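Local coordinates for periplasmic cell division protein (SufI) (Aquifex aeolicus, PDB 6SYY) that binds copper ions and probably acts as a multicopper oxidase, passing electrons from the substrates it oxidises to dioxygen, at residues Pro202-Lys208 with Leu232-Thr236; Asn238-Asp242 with Glu362-Phe366; Thr408-Glu412 with Pro427-Phe431. All coordinates share one frame; numbering follows the deposited sequence.

How the interactions relate
The three contacts follow one another along the chain, each loop closing before the next opens, so none nests or crosses. Interaction 1 closes a loop of 23 residues by pairing strand 200-208 with strand 230-233. Almost at once interaction 2 opens, and it spans 119 residues to lay strand 239-244 beside strand 361-370. These two touch: Val233 CG2 packs 3.8 Å from Pro239 CG, and Leu203 also reaches Met364, making a continuous apolar patch. Interaction 3 closes a 14-residue loop on the other side of the chain's centre, its own centre about 34 Å from that of interaction 1, and joins parts of the C-terminal copper-binding region.

Interaction 1. Residues Pro202-Lys208 with Leu232-Thr236; sequences PLIIQDK and LVNLT
Ile205 and Val233 form a non-hydrogen-bonded pair in an antiparallel ladder, part of the cupredoxin-like fold that multicopper oxidases repeat, and Gln206 with Leu232 makes the adjoining hydrogen-bonded pair. Gln206 N donates to Leu232 O over 2.9 Å and Leu232 N returns the bond to Gln206 O over 2.7 Å, while Asn234 N reaches Ile204 O just where the second strand gives way to a tight two-residue turn, closed by mutual bonds between Val233 and Thr236.

Beyond that point a side-chain amide continues the ladder. Asn234 OD1 accepts a hydrogen bond from Ile204 N at 2.8 Å, and its ND2 donates one to Pro202 O at 2.9 Å, so one flat group serves both a donor and an acceptor of the edge. The torsion that sets CG beside the backbone N (chi1 -52°) swings the amide back toward strand 200-208. Pro202 O lies in the amide plane, yet ND2 sits 41° above the plane of that carbonyl. Asn50 O is a further acceptor for ND2, so three bonds hold the amide.

Apolar contacts flank the polar core. On the side of Ile205 and Val233, Leu203 CD2 meets Val233 CG1 at 3.8 Å. Across the sheet, Leu232 CD1 rests on Lys208 CB at 4.0 Å, and the extended lysine carries NZ to within 3.4 Å of Leu235 CD2. A water bridges the two segments, accepting from Leu235 N and donating to Ile204 O, each at 2.9 Å.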
loop_
_atom_site.group_PDB
_atom_site.type_symbol
_atom_site.label_atom_id
_atom_site.label_comp_id
_atom_site.label_asym_id
_atom_site.label_seq_id
_atom_site.Cartn_x
_atom_site.Cartn_y
_atom_site.Cartn_z
ATOM N N PRO A 202 -0.968 3.593 12.851
ATOM C CA PRO A 202 -1.182 2.860 11.600
ATOM C C PRO A 202 -2.536 2.175 11.603
ATOM O O PRO A 202 -2.994 1.665 12.627
ATOM C CB PRO A 202 -0.042 1.831 11.592
ATOM C CG PRO A 202 0.244 1.594 13.033
ATOM C CD PRO A 202 -0.016 2.904 13.742
ATOM N N LEU A 203 -3.179 2.162 10.437
ATOM C CA LEU A 203 -4.440 1.447 10.248
ATOM C C LEU A 203 -4.279 0.584 9.000
ATOM O O LEU A 203 -4.590 1.007 7.883
ATOM C CB LEU A 203 -5.625 2.408 10.139
ATOM C CG LEU A 203 -5.895 3.364 11.310
ATOM C CD1 LEU A 203 -7.131 4.193 11.026
ATOM C CD2 LEU A 203 -6.056 2.617 12.624
ATOM N N ILE A 204 -3.771 -0.631 9.194
ATOM C CA ILE A 204 -3.607 -1.591 8.111
ATOM C C ILE A 204 -4.936 -2.329 7.982
ATOM O O ILE A 204 -5.236 -3.237 8.759
ATOM C CB ILE A 204 -2.437 -2.539 8.372
ATOM C CG1 ILE A 204 -1.137 -1.732 8.494
ATOM C CG2 ILE A 204 -2.344 -3.591 7.269
ATOM C CD1 ILE A 204 -0.052 -2.412 9.296
ATOM N N ILE A 205 -5.743 -1.926 7.003
ATOM C CA ILE A 205 -7.098 -2.449 6.853
ATOM C C ILE A 205 -7.077 -3.647 5.912
ATOM O O ILE A 205 -6.568 -3.567 4.787
ATOM C CB ILE A 205 -8.057 -1.362 6.347
ATOM C CG1 ILE A 205 -7.973 -0.128 7.243
ATOM C CG2 ILE A 205 -9.483 -1.894 6.307
ATOM C CD1 ILE A 205 -8.922 0.978 6.840
ATOM N N GLN A 206 -7.636 -4.758 6.378
ATOM C CA GLN A 206 -7.643 -6.009 5.639
ATOM C C GLN A 206 -8.966 -6.715 5.884
ATOM O O GLN A 206 -9.533 -6.633 6.976
ATOM C CB GLN A 206 -6.491 -6.920 6.072
ATOM C CG GLN A 206 -5.108 -6.311 5.940
ATOM C CD GLN A 206 -4.025 -7.285 6.348
ATOM O OE1 GLN A 206 -3.266 -7.774 5.510
ATOM N NE2 GLN A 206 -3.955 -7.583 7.639
ATOM N N ASP A 207 -9.461 -7.406 4.865
ATOM C CA ASP A 207 -10.620 -8.268 5.027
ATOM C C ASP A 207 -10.176 -9.717 4.908
ATOM O O ASP A 207 -9.354 -10.058 4.050
ATOM C CB ASP A 207 -11.726 -7.947 4.013
ATOM C CG ASP A 207 -11.259 -8.042 2.575
ATOM O OD1 ASP A 207 -10.067 -7.794 2.308
ATOM O OD2 ASP A 207 -12.100 -8.353 1.704
ATOM N N LYS A 208 -10.694 -10.560 5.801
ATOM C CA LYS A 208 -10.332 -11.970 5.848
ATOM C C LYS A 208 -11.559 -12.794 6.221
ATOM O O LYS A 208 -12.557 -12.273 6.725
ATOM C CB LYS A 208 -9.178 -12.226 6.838
ATOM C CG LYS A 208 -7.860 -11.607 6.392
ATOM C CD LYS A 208 -6.654 -12.026 7.227
ATOM C CE LYS A 208 -5.383 -11.399 6.644
ATOM N NZ LYS A 208 -4.201 -11.534 7.528
ATOM N N LEU A 232 -10.593 -6.389 9.418
ATOM C CA LEU A 232 -9.560 -6.324 10.437
ATOM C C LEU A 232 -8.763 -5.042 10.266
ATOM O O LEU A 232 -8.561 -4.561 9.148
ATOM C CB LEU A 232 -8.606 -7.527 10.368
ATOM C CG LEU A 232 -9.132 -8.925 10.713
ATOM C CD1 LEU A 232 -9.967 -9.503 9.590
ATOM C CD2 LEU A 232 -7.970 -9.846 11.021
ATOM N N VAL A 233 -8.324 -4.485 11.389
ATOM C CA VAL A 233 -7.377 -3.378 11.404
ATOM C C VAL A 233 -6.198 -3.818 12.255
ATOM O O VAL A 233 -6.362 -4.111 13.446
ATOM C CB VAL A 233 -7.999 -2.085 11.948
ATOM C CG1 VAL A 233 -7.044 -0.926 11.748
ATOM C CG2 VAL A 233 -9.333 -1.806 11.278
ATOM N N ASN A 234 -5.019 -3.889 11.642
ATOM C CA ASN A 234 -3.824 -4.383 12.320
ATOM C C ASN A 234 -4.072 -5.765 12.915
ATOM O O ASN A 234 -3.669 -6.060 14.041
ATOM C CB ASN A 234 -3.364 -3.399 13.394
ATOM C CG ASN A 234 -3.221 -1.997 12.858
ATOM O OD1 ASN A 234 -3.052 -1.800 11.655
ATOM N ND2 ASN A 234 -3.289 -1.009 13.747
ATOM N N LEU A 235 -4.756 -6.614 12.143
ATOM C CA LEU A 235 -5.137 -7.964 12.563
ATOM C C LEU A 235 -6.016 -7.947 13.810
ATOM O O LEU A 235 -5.943 -8.857 14.640
ATOM C CB LEU A 235 -3.912 -8.857 12.792
ATOM C CG LEU A 235 -3.263 -9.456 11.546
ATOM C CD1 LEU A 235 -2.268 -10.518 11.944
ATOM C CD2 LEU A 235 -4.314 -10.032 10.603
ATOM N N THR A 236 -6.857 -6.924 13.950
ATOM C CA THR A 236 -7.802 -6.843 15.054
ATOM C C THR A 236 -9.218 -6.865 14.498
ATOM O O THR A 236 -9.593 -5.957 13.736
ATOM C CB THR A 236 -7.587 -5.582 15.892
ATOM O OG1 THR A 236 -6.199 -5.453 16.214
ATOM C CG2 THR A 236 -8.400 -5.653 17.180
HETATM O O HOH W 1 -5.350 -6.111 9.353
#

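Interaction 2. Residues Asn238-Asp242 with Glu362-Phe366; sequences NPYMD and EVMEF
Two parallel strands of the cupredoxin-like fold meet here, Tyr240 abreast of Glu365 and Met241 abreast of Phe366, with the short strand axes inclined by 27°. Glu365 bonds to the neighbouring strand through both its backbone N and its O: the N donates to Pro239 O at 3.2 Å, and the O accepts from Met241 N at 3.0 Å. Glu365 O also lies 3.1 Å from Tyr240 CA in a CA-H...O contact.

Just before this register the second strand carries a classic beta bulge, Val363 and Met364 both facing Leu318 of the next strand. Met364 then runs fully extended, CG anti to the backbone N (chi1 -171°), along the neighbouring strand. Its CG lies against Pro239 CG at 3.7 Å, crossing the proline ring at about a right angle, and its CE ends on Met241 CB at 3.5 Å. An alanine here would remove that whole arm and would probably leave a gap between Pro239 and Met241, with Leu49 losing a neighbour as well. Phe366 CD1 touches the same Met241 CB at 4.2 Å, while on the face of Tyr240 and Glu365, Arg367 salt-bridges Glu365 OE2 and makes a cation-pi contact with the Tyr240 ring.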
loop_
_atom_site.group_PDB
_atom_site.type_symbol
_atom_site.label_atom_id
_atom_site.label_comp_id
_atom_site.label_asym_id
_atom_site.label_seq_id
_atom_site.Cartn_x
_atom_site.Cartn_y
_atom_site.Cartn_z
ATOM N N ASN A 238 -13.246 -6.298 14.627
ATOM C CA ASN A 238 -14.210 -5.439 15.305
ATOM C C ASN A 238 -13.523 -4.512 16.313
ATOM O O ASN A 238 -13.806 -4.572 17.513
ATOM C CB ASN A 238 -15.279 -6.282 15.987
ATOM C CG ASN A 238 -16.463 -5.457 16.467
ATOM O OD1 ASN A 238 -16.700 -4.352 15.980
ATOM N ND2 ASN A 238 -17.214 -5.995 17.426
ATOM N N PRO A 239 -12.606 -3.661 15.865
ATOM C CA PRO A 239 -11.754 -2.932 16.807
ATOM C C PRO A 239 -12.352 -1.621 17.305
ATOM O O PRO A 239 -13.223 -1.008 16.684
ATOM C CB PRO A 239 -10.483 -2.672 15.983
ATOM C CG PRO A 239 -10.967 -2.584 14.578
ATOM C CD PRO A 239 -12.202 -3.440 14.465
ATOM N N TYR A 240 -11.861 -1.206 18.468
ATOM C CA TYR A 240 -12.107 0.116 19.017
ATOM C C TYR A 240 -10.776 0.719 19.441
ATOM O O TYR A 240 -9.801 0.008 19.697
ATOM C CB TYR A 240 -13.069 0.083 20.223
ATOM C CG TYR A 240 -12.492 -0.532 21.493
ATOM C CD1 TYR A 240 -11.708 0.219 22.372
ATOM C CD2 TYR A 240 -12.751 -1.858 21.826
ATOM C CE1 TYR A 240 -11.179 -0.343 23.532
ATOM C CE2 TYR A 240 -12.231 -2.426 22.987
ATOM C CZ TYR A 240 -11.446 -1.664 23.833
ATOM O OH TYR A 240 -10.931 -2.226 24.982
ATOM N N MET A 241 -10.751 2.045 19.534
ATOM C CA MET A 241 -9.625 2.742 20.138
ATOM C C MET A 241 -10.149 3.944 20.902
ATOM O O MET A 241 -10.970 4.702 20.377
ATOM C CB MET A 241 -8.602 3.188 19.087
ATOM C CG MET A 241 -7.456 4.029 19.643
ATOM S SD MET A 241 -6.190 4.416 18.415
ATOM C CE MET A 241 -5.212 5.613 19.318
ATOM N N ASP A 242 -9.688 4.105 22.138
ATOM C CA ASP A 242 -9.958 5.325 22.881
ATOM C C ASP A 242 -9.064 6.441 22.364
ATOM O O ASP A 242 -7.873 6.234 22.106
ATOM C CB ASP A 242 -9.715 5.128 24.376
ATOM C CG ASP A 242 -10.656 4.121 24.997
ATOM O OD1 ASP A 242 -11.477 3.524 24.272
ATOM O OD2 ASP A 242 -10.571 3.931 26.224
ATOM N N GLU A 362 -19.272 -0.992 9.171
ATOM C CA GLU A 362 -18.334 -0.286 10.030
ATOM C C GLU A 362 -16.974 -0.970 9.996
ATOM O O GLU A 362 -16.879 -2.199 10.058
ATOM C CB GLU A 362 -18.871 -0.232 11.460
ATOM C CG GLU A 362 -17.921 0.385 12.473
ATOM C CD GLU A 362 -18.580 0.602 13.820
ATOM O OE1 GLU A 362 -19.802 0.860 13.845
ATOM O OE2 GLU A 362 -17.883 0.511 14.852
ATOM N N VAL A 363 -15.917 -0.171 9.873
ATOM C CA VAL A 363 -14.556 -0.700 9.948
ATOM C C VAL A 363 -14.024 -0.652 11.374
ATOM O O VAL A 363 -13.398 -1.606 11.846
ATOM C CB VAL A 363 -13.636 0.074 8.983
ATOM C CG1 VAL A 363 -12.200 -0.377 9.154
ATOM C CG2 VAL A 363 -14.091 -0.114 7.547
ATOM N N MET A 364 -14.284 0.441 12.084
ATOM C CA MET A 364 -13.656 0.668 13.375
ATOM C C MET A 364 -14.426 1.751 14.121
ATOM O O MET A 364 -15.102 2.590 13.517
ATOM C CB MET A 364 -12.188 1.057 13.189
ATOM C CG MET A 364 -11.383 1.116 14.452
ATOM S SD MET A 364 -9.741 1.743 14.099
ATOM C CE MET A 364 -9.245 2.217 15.747
ATOM N N GLU A 365 -14.315 1.722 15.446
ATOM C CA GLU A 365 -14.998 2.667 16.319
ATOM C C GLU A 365 -13.975 3.413 17.163
ATOM O O GLU A 365 -13.098 2.796 17.776
ATOM C CB GLU A 365 -16.006 1.942 17.214
ATOM C CG GLU A 365 -16.356 2.668 18.494
ATOM C CD GLU A 365 -17.189 1.811 19.425
ATOM O OE1 GLU A 365 -18.111 1.128 18.930
ATOM O OE2 GLU A 365 -16.915 1.809 20.646
ATOM N N PHE A 366 -14.084 4.737 17.183
ATOM C CA PHE A 366 -13.277 5.587 18.049
ATOM C C PHE A 366 -14.148 6.119 19.176
ATOM O O PHE A 366 -15.264 6.594 18.935
ATOM C CB PHE A 366 -12.664 6.752 17.273
ATOM C CG PHE A 366 -11.675 6.330 16.237
ATOM C CD1 PHE A 366 -10.365 6.049 16.589
ATOM C CD2 PHE A 366 -12.050 6.217 14.909
ATOM C CE1 PHE A 366 -9.447 5.663 15.635
ATOM C CE2 PHE A 366 -11.139 5.827 13.948
ATOM C CZ PHE A 366 -9.834 5.549 14.314
#

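Interaction 3. Residues Thr408-Glu412 with Pro427-Phe431; sequences TINGE and PKVLF
A type I' beta turn from Ile409 to Glu412, closed by paired backbone bonds between those two residues, presents its side chains to an irregular segment that stays well back, the nearest alpha carbons, Asn410 CA and Leu430 CA, being 8.3 Å apart. The contact is therefore made by side chains. One is the salt bridge in which Lys428 NZ donates to Glu412 OE2 at 2.6 Å, approaching from above the carboxylate, 36° out of its plane. Lys428, with CG anti to its own backbone nitrogen (chi1 -180°) and every later bond extended, spans the interval, and its CE lies 3.4 Å from Glu412 OE1. Asp416 O also accepts from NZ and Tyr418 OH bonds to OE1, so both charged groups are held twice, which would tend to stabilise their ionised forms.

Beside this bridge, Leu430 makes contact with both of its branches. CD1 lies 3.7 Å from Glu412 OE1, while CD2 touches Asn410 ND2 at 3.7 Å and Ile409 CG2 at 4.0 Å. The Asn410 amide is pinned through Thr399 N and Arg397 O.

In the C-terminal cupredoxin-like domain, the contact ties the turn after strand 407-409 to the loop entering strand 432-433. Ile398 of strand 394-402 touches Ile409, Asn410 and Leu430 alike, Leu430 also leans on Val521 of strand 520-525, and Ile409 packs on Leu507; the Ile409 side chain lies about 5 Å from that of His508, a copper ligand on the same strand 503-509.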
loop_
_atom_site.group_PDB
_atom_site.type_symbol
_atom_site.label_atom_id
_atom_site.label_comp_id
_atom_site.label_asym_id
_atom_site.label_seq_id
_atom_site.Cartn_x
_atom_site.Cartn_y
_atom_site.Cartn_z
ATOM N N THR A 408 -5.725 -8.625 -19.323
ATOM C CA THR A 408 -4.547 -8.380 -20.141
ATOM C C THR A 408 -4.066 -6.944 -19.990
ATOM O O THR A 408 -4.824 -6.037 -19.634
ATOM C CB THR A 408 -4.818 -8.650 -21.626
ATOM O OG1 THR A 408 -5.807 -7.727 -22.110
ATOM C CG2 THR A 408 -5.296 -10.079 -21.833
ATOM N N ILE A 409 -2.785 -6.759 -20.284
ATOM C CA ILE A 409 -2.155 -5.449 -20.370
ATOM C C ILE A 409 -1.567 -5.357 -21.769
ATOM O O ILE A 409 -0.605 -6.064 -22.091
ATOM C CB ILE A 409 -1.074 -5.254 -19.298
ATOM C CG1 ILE A 409 -1.678 -5.369 -17.897
ATOM C CG2 ILE A 409 -0.395 -3.913 -19.464
ATOM C CD1 ILE A 409 -0.644 -5.383 -16.788
ATOM N N ASN A 410 -2.152 -4.502 -22.607
ATOM C CA ASN A 410 -1.754 -4.374 -24.006
ATOM C C ASN A 410 -1.737 -5.740 -24.691
ATOM O O ASN A 410 -0.796 -6.101 -25.404
ATOM C CB ASN A 410 -0.403 -3.668 -24.129
ATOM C CG ASN A 410 -0.521 -2.161 -23.972
ATOM O OD1 ASN A 410 -1.615 -1.630 -23.798
ATOM N ND2 ASN A 410 0.608 -1.468 -24.031
ATOM N N GLY A 411 -2.800 -6.509 -24.454
ATOM C CA GLY A 411 -2.955 -7.818 -25.063
ATOM C C GLY A 411 -2.092 -8.918 -24.486
ATOM O O GLY A 411 -2.134 -10.044 -24.991
ATOM N N GLU A 412 -1.325 -8.643 -23.435
ATOM C CA GLU A 412 -0.348 -9.588 -22.921
ATOM C C GLU A 412 -0.580 -9.867 -21.442
ATOM O O GLU A 412 -1.111 -9.029 -20.707
ATOM C CB GLU A 412 1.076 -9.064 -23.124
ATOM C CG GLU A 412 1.394 -8.708 -24.559
ATOM C CD GLU A 412 2.882 -8.678 -24.833
ATOM O OE1 GLU A 412 3.613 -8.041 -24.047
ATOM O OE2 GLU A 412 3.319 -9.294 -25.828
ATOM N N PRO A 427 15.219 -9.295 -19.909
ATOM C CA PRO A 427 13.981 -10.024 -20.193
ATOM C C PRO A 427 13.100 -9.282 -21.179
ATOM O O PRO A 427 13.442 -8.183 -21.627
ATOM C CB PRO A 427 13.318 -10.102 -18.818
ATOM C CG PRO A 427 13.675 -8.763 -18.216
ATOM C CD PRO A 427 15.069 -8.427 -18.724
ATOM N N LYS A 428 11.960 -9.874 -21.519
ATOM C CA LYS A 428 10.954 -9.149 -22.278
ATOM C C LYS A 428 10.454 -7.961 -21.465
ATOM O O LYS A 428 10.248 -8.059 -20.252
ATOM C CB LYS A 428 9.793 -10.078 -22.645
ATOM C CG LYS A 428 8.690 -9.409 -23.443
ATOM C CD LYS A 428 7.654 -10.403 -23.950
ATOM C CE LYS A 428 6.520 -9.669 -24.668
ATOM N NZ LYS A 428 5.593 -10.581 -25.399
ATOM N N VAL A 429 10.296 -6.821 -22.131
ATOM C CA VAL A 429 9.724 -5.629 -21.521
ATOM C C VAL A 429 8.598 -5.139 -22.417
ATOM O O VAL A 429 8.687 -5.230 -23.647
ATOM C CB VAL A 429 10.772 -4.514 -21.303
ATOM C CG1 VAL A 429 11.828 -4.963 -20.304
ATOM C CG2 VAL A 429 11.412 -4.101 -22.625
ATOM N N LEU A 430 7.528 -4.634 -21.798
ATOM C CA LEU A 430 6.430 -4.081 -22.578
ATOM C C LEU A 430 6.875 -2.838 -23.335
ATOM O O LEU A 430 6.517 -2.651 -24.502
ATOM C CB LEU A 430 5.248 -3.757 -21.668
ATOM C CG LEU A 430 3.985 -3.318 -22.412
ATOM C CD1 LEU A 430 3.452 -4.461 -23.266
ATOM C CD2 LEU A 430 2.917 -2.806 -21.447
ATOM N N PHE A 431 7.656 -1.982 -22.685
ATOM C CA PHE A 431 8.201 -0.797 -23.322
ATOM C C PHE A 431 9.503 -0.446 -22.622
ATOM O O PHE A 431 9.781 -0.914 -21.513
ATOM C CB PHE A 431 7.218 0.385 -23.280
ATOM C CG PHE A 431 6.896 0.859 -21.893
ATOM C CD1 PHE A 431 5.848 0.298 -21.182
ATOM C CD2 PHE A 431 7.639 1.865 -21.298
ATOM C CE1 PHE A 431 5.551 0.725 -19.906
ATOM C CE2 PHE A 431 7.348 2.295 -20.018
ATOM C CZ PHE A 431 6.301 1.725 -19.322
#